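Local coordinates for YflH protein (Bacillus subtilis, PDB 3D0W) that is of unknown function, a small all-helical member of the DUF3243 family whose crystal assembly contains two copies of the chain, at residues 33-36 with 37-40; 94-97 with 98-101. All coordinates share one frame; numbering follows the deposited sequence.

Contact 1. Residues 33-36 with 37-40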
loop_
_atom_site.group_PDB
_atom_site.type_symbol
_atom_site.label_atom_id
_atom_site.label_comp_id
_atom_site.label_asym_id
_atom_site.label_seq_id
_atom_site.Cartn_x
_atom_site.Cartn_y
_atom_site.Cartn_z
ATOM N N LYS A 33 -4.187 8.409 -7.719
ATOM C CA LYS A 33 -2.847 8.779 -8.149
ATOM C C LYS A 33 -2.798 10.276 -8.481
ATOM O O LYS A 33 -1.846 10.973 -8.119
ATOM C CB LYS A 33 -2.469 7.936 -9.369
ATOM C CG LYS A 33 -1.069 8.123 -9.891
ATOM C CD LYS A 33 -0.842 7.211 -11.087
ATOM C CE LYS A 33 0.402 7.603 -11.864
ATOM N NZ LYS A 33 0.652 6.663 -12.991
ATOM N N GLY A 34 -3.836 10.773 -9.152
ATOM C CA GLY A 34 -3.880 12.184 -9.501
ATOM C C GLY A 34 -3.960 13.097 -8.287
ATOM O O GLY A 34 -3.445 14.217 -8.303
ATOM N N TYR A 35 -4.621 12.623 -7.235
ATOM C CA TYR A 35 -4.755 13.391 -6.002
ATOM C C TYR A 35 -3.388 13.502 -5.315
ATOM O O TYR A 35 -3.043 14.550 -4.765
ATOM C CB TYR A 35 -5.775 12.709 -5.078
ATOM C CG TYR A 35 -5.937 13.360 -3.724
ATOM C CD1 TYR A 35 -6.351 14.688 -3.610
ATOM C CD2 TYR A 35 -5.668 12.651 -2.551
ATOM C CE1 TYR A 35 -6.492 15.294 -2.364
ATOM C CE2 TYR A 35 -5.802 13.245 -1.302
ATOM C CZ TYR A 35 -6.215 14.570 -1.214
ATOM O OH TYR A 35 -6.341 15.173 0.021
ATOM N N LEU A 36 -2.609 12.425 -5.350
ATOM C CA LEU A 36 -1.283 12.442 -4.739
ATOM C C LEU A 36 -0.396 13.380 -5.541
ATOM O O LEU A 36 0.353 14.183 -4.984
ATOM C CB LEU A 36 -0.672 11.034 -4.723
ATOM C CG LEU A 36 -1.399 9.979 -3.871
ATOM C CD1 LEU A 36 -0.588 8.688 -3.837
ATOM C CD2 LEU A 36 -1.602 10.501 -2.473
ATOM N N LYS A 37 -0.481 13.268 -6.859
ATOM C CA LYS A 37 0.301 14.124 -7.731
ATOM C C LYS A 37 -0.064 15.588 -7.442
ATOM O O LYS A 37 0.789 16.469 -7.527
ATOM C CB LYS A 37 0.031 13.763 -9.196
ATOM C CG LYS A 37 1.035 14.356 -10.173
ATOM C CD LYS A 37 0.919 13.726 -11.556
ATOM C CE LYS A 37 1.270 12.242 -11.524
ATOM N NZ LYS A 37 1.239 11.627 -12.880
ATOM N N LYS A 38 -1.325 15.840 -7.078
ATOM C CA LYS A 38 -1.779 17.198 -6.752
ATOM C C LYS A 38 -1.085 17.679 -5.488
ATOM O O LYS A 38 -0.638 18.829 -5.410
ATOM C CB LYS A 38 -3.296 17.251 -6.520
ATOM C CG LYS A 38 -4.148 17.086 -7.770
ATOM C CD LYS A 38 -5.262 18.141 -7.852
ATOM C CE LYS A 38 -6.357 17.947 -6.802
ATOM N NZ LYS A 38 -5.907 18.210 -5.402
ATOM N N GLN A 39 -1.016 16.791 -4.497
ATOM C CA GLN A 39 -0.371 17.089 -3.221
ATOM C C GLN A 39 1.074 17.500 -3.460
ATOM O O GLN A 39 1.546 18.494 -2.911
ATOM C CB GLN A 39 -0.350 15.856 -2.308
ATOM C CG GLN A 39 -1.669 15.137 -2.093
ATOM C CD GLN A 39 -2.666 15.962 -1.321
ATOM O OE1 GLN A 39 -3.426 16.737 -1.897
ATOM N NE2 GLN A 39 -2.663 15.810 -0.003
ATOM N N VAL A 40 1.774 16.701 -4.265
ATOM C CA VAL A 40 3.182 16.937 -4.575
ATOM C C VAL A 40 3.424 18.263 -5.289
ATOM O O VAL A 40 4.226 19.073 -4.835
ATOM C CB VAL A 40 3.761 15.789 -5.439
ATOM C CG1 VAL A 40 5.189 16.116 -5.857
ATOM C CG2 VAL A 40 3.732 14.481 -4.647
#
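Tyr35 and Gln39, one helical turn apart, meet ring against amide. The Gln39 carboxamide lies over one face of the phenol, with CD 3.8 Å above the ring plane and offset toward the rim, and OE1 comes closest, 3.4 Å from Tyr35 CE1. Ring and amide planes are 31° apart, so the two flat groups overlap without lying parallel. Tyr35 swings its CG anti to the backbone N (chi1 176°), while Gln39 bends at chi2 (-67°), folding its amide back toward the ring. A glutamine suits this partly exposed place: two methylenes lie against the preceding turn and leave the amide to cover the ring. At the CD1 rim, Lys38 NZ approaches obliquely on a chain bent at three torsions, 4.0 Å from Tyr35 CD1. The phenol OH is hydrogen-bonded to Glu68, and replacing Tyr35 by alanine would probably leave that carboxylate without this partner and the Gln39 amide with less to hold its rotation.

Four i to i+4 backbone bonds join the turns: Lys37 N donates to Lys33 O at 3.0 Å, Lys38 N to Gly34 O at 2.9 Å, the most bent of the four, and the amides of Gln39 and Val40 to the carbonyls of Tyr35 and Leu36. Against these carbonyls pack aliphatic atoms, with Lys38 CG 3.0 Å from Gly34 O and Val40 CG2 3.4 Å from Leu36 O.

Among the charges, Lys33 NZ and Lys37 NZ stand 5.0 Å apart; Lys33 NZ is bonded to the carbonyl of Lys103, which probably eases the proximity of two like charges. Branched apolar Leu36 and Val40 are buried, Leu36 against Tyr63, Leu97 and Val101, Val40 on Ser56 and Leu60. The arrangement is typical of an amphipathic alpha-helix, with an apolar stripe turned to the helical core.

Contact 2. Residues 94-97 with 98-101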
loop_
_atom_site.group_PDB
_atom_site.type_symbol
_atom_site.label_atom_id
_atom_site.label_comp_id
_atom_site.label_asym_id
_atom_site.label_seq_id
_atom_site.Cartn_x
_atom_site.Cartn_y
_atom_site.Cartn_z
ATOM N N ALA A 94 6.918 6.070 1.803
ATOM C CA ALA A 94 6.705 7.361 1.154
ATOM C C ALA A 94 7.523 7.403 -0.137
ATOM O O ALA A 94 7.078 7.945 -1.151
ATOM C CB ALA A 94 7.133 8.488 2.065
ATOM N N GLN A 95 8.723 6.827 -0.088
ATOM C CA GLN A 95 9.606 6.784 -1.261
ATOM C C GLN A 95 8.972 5.926 -2.354
ATOM O O GLN A 95 8.978 6.295 -3.537
ATOM C CB GLN A 95 10.965 6.186 -0.883
ATOM C CG GLN A 95 11.813 7.030 0.066
ATOM C CD GLN A 95 13.014 6.253 0.611
ATOM O OE1 GLN A 95 13.742 5.605 -0.146
ATOM N NE2 GLN A 95 13.222 6.316 1.926
ATOM N N LEU A 96 8.413 4.785 -1.957
ATOM C CA LEU A 96 7.785 3.875 -2.914
ATOM C C LEU A 96 6.560 4.534 -3.543
ATOM O O LEU A 96 6.300 4.385 -4.743
ATOM C CB LEU A 96 7.383 2.565 -2.220
ATOM C CG LEU A 96 6.994 1.397 -3.129
ATOM C CD1 LEU A 96 8.176 1.054 -4.039
ATOM C CD2 LEU A 96 6.596 0.185 -2.301
ATOM N N LEU A 97 5.811 5.264 -2.725
ATOM C CA LEU A 97 4.622 5.960 -3.193
ATOM C C LEU A 97 4.985 7.037 -4.220
ATOM O O LEU A 97 4.204 7.322 -5.123
ATOM C CB LEU A 97 3.880 6.603 -2.017
ATOM C CG LEU A 97 2.422 6.970 -2.308
ATOM C CD1 LEU A 97 1.617 5.687 -2.432
ATOM C CD2 LEU A 97 1.850 7.848 -1.190
ATOM N N VAL A 98 6.153 7.657 -4.070
ATOM C CA VAL A 98 6.574 8.676 -5.028
ATOM C C VAL A 98 6.826 8.000 -6.382
ATOM O O VAL A 98 6.480 8.544 -7.431
ATOM C CB VAL A 98 7.859 9.409 -4.560
ATOM C CG1 VAL A 98 8.472 10.215 -5.717
ATOM C CG2 VAL A 98 7.522 10.348 -3.407
ATOM N N LYS A 99 7.429 6.814 -6.347
ATOM C CA LYS A 99 7.700 6.059 -7.567
ATOM C C LYS A 99 6.369 5.653 -8.211
ATOM O O LYS A 99 6.240 5.629 -9.436
ATOM C CB LYS A 99 8.543 4.811 -7.240
ATOM C CG LYS A 99 9.985 5.125 -6.802
ATOM C CD LYS A 99 10.684 3.919 -6.138
ATOM C CE LYS A 99 10.957 2.788 -7.120
ATOM N NZ LYS A 99 11.731 1.630 -6.525
ATOM N N LEU A 100 5.379 5.330 -7.384
ATOM C CA LEU A 100 4.071 4.943 -7.891
ATOM C C LEU A 100 3.402 6.145 -8.558
ATOM O O LEU A 100 2.841 6.029 -9.652
ATOM C CB LEU A 100 3.205 4.387 -6.755
ATOM C CG LEU A 100 1.718 4.107 -6.988
ATOM C CD1 LEU A 100 1.245 3.069 -5.994
ATOM C CD2 LEU A 100 0.904 5.398 -6.849
ATOM N N VAL A 101 3.482 7.304 -7.916
ATOM C CA VAL A 101 2.886 8.508 -8.483
ATOM C C VAL A 101 3.520 8.870 -9.834
ATOM O O VAL A 101 2.812 9.192 -10.793
ATOM C CB VAL A 101 3.015 9.700 -7.512
ATOM C CG1 VAL A 101 2.667 11.003 -8.222
ATOM C CG2 VAL A 101 2.084 9.488 -6.327
#
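Leu97 and Leu100 bring their methyl groups together loosely, CD1 to CD1 at 4.4 Å, as two side chains three residues apart on one face of a helix. Branched, wholly apolar side chains suit this buried face.

The valines touch carbonyls. Val98 CG2 lies 3.3 Å from Ala94 O, and Val101 CG2 packs in the same way on Leu97 O; in each residue this methyl is the one anti to the carbonyl carbon, which lays it back along the preceding turn. Lys99 spreads its aliphatic part over Gln95 O, CG at 3.6 Å, and its CD comes to 4.3 Å from Leu96 CD1, giving the lysine an apolar base for a charged tip.

Backbone bonds position these groups. Val101 N donates to Leu97 O at 2.9 Å and Leu100 N to Leu96 O at 3.0 Å, while Gln95 O receives Lys99 N at 3.3 Å and, more weakly, Val98 N, whose main acceptor is Ala94 O. Gln95 O is thus shared by two amides.

Farther out, the tip of Lys99 forms a salt bridge with Glu89 of the second subunit; Leu97 and Leu100 pack on Leu81 of that subunit, and Leu96 and Lys99 on its Ala85. Helix 87-101 lies between this second subunit and two helices of its own chain: Leu100 meets Phe29 of helix 23-48, Leu97 and Val98 rest on Leu60 of helix 56-65, and Val98 also touches Ser56 of that helix.

Overall arrangement
From the N terminus the chain first runs along helix 23-48, where contact 1 joins successive turns, then through helices 56-65 and 73-84 to helix 87-101, where contact 2 does the same. The two contacts follow in series: neither nests in nor crosses the other, and neither closes a loop, since each lies within a continuous helix. Although far apart in sequence, contacts 1 and 2 touch, their centres about 11 Å apart. Leu36 CB packs 3.5 Å from Val101 CG2, and Lys33 CE approaches Val101 O, so the first and last helices are tied together. Helix 56-65 touches both contacts, so three helices of the chain meet here, while contact 2 alone reaches the second subunit.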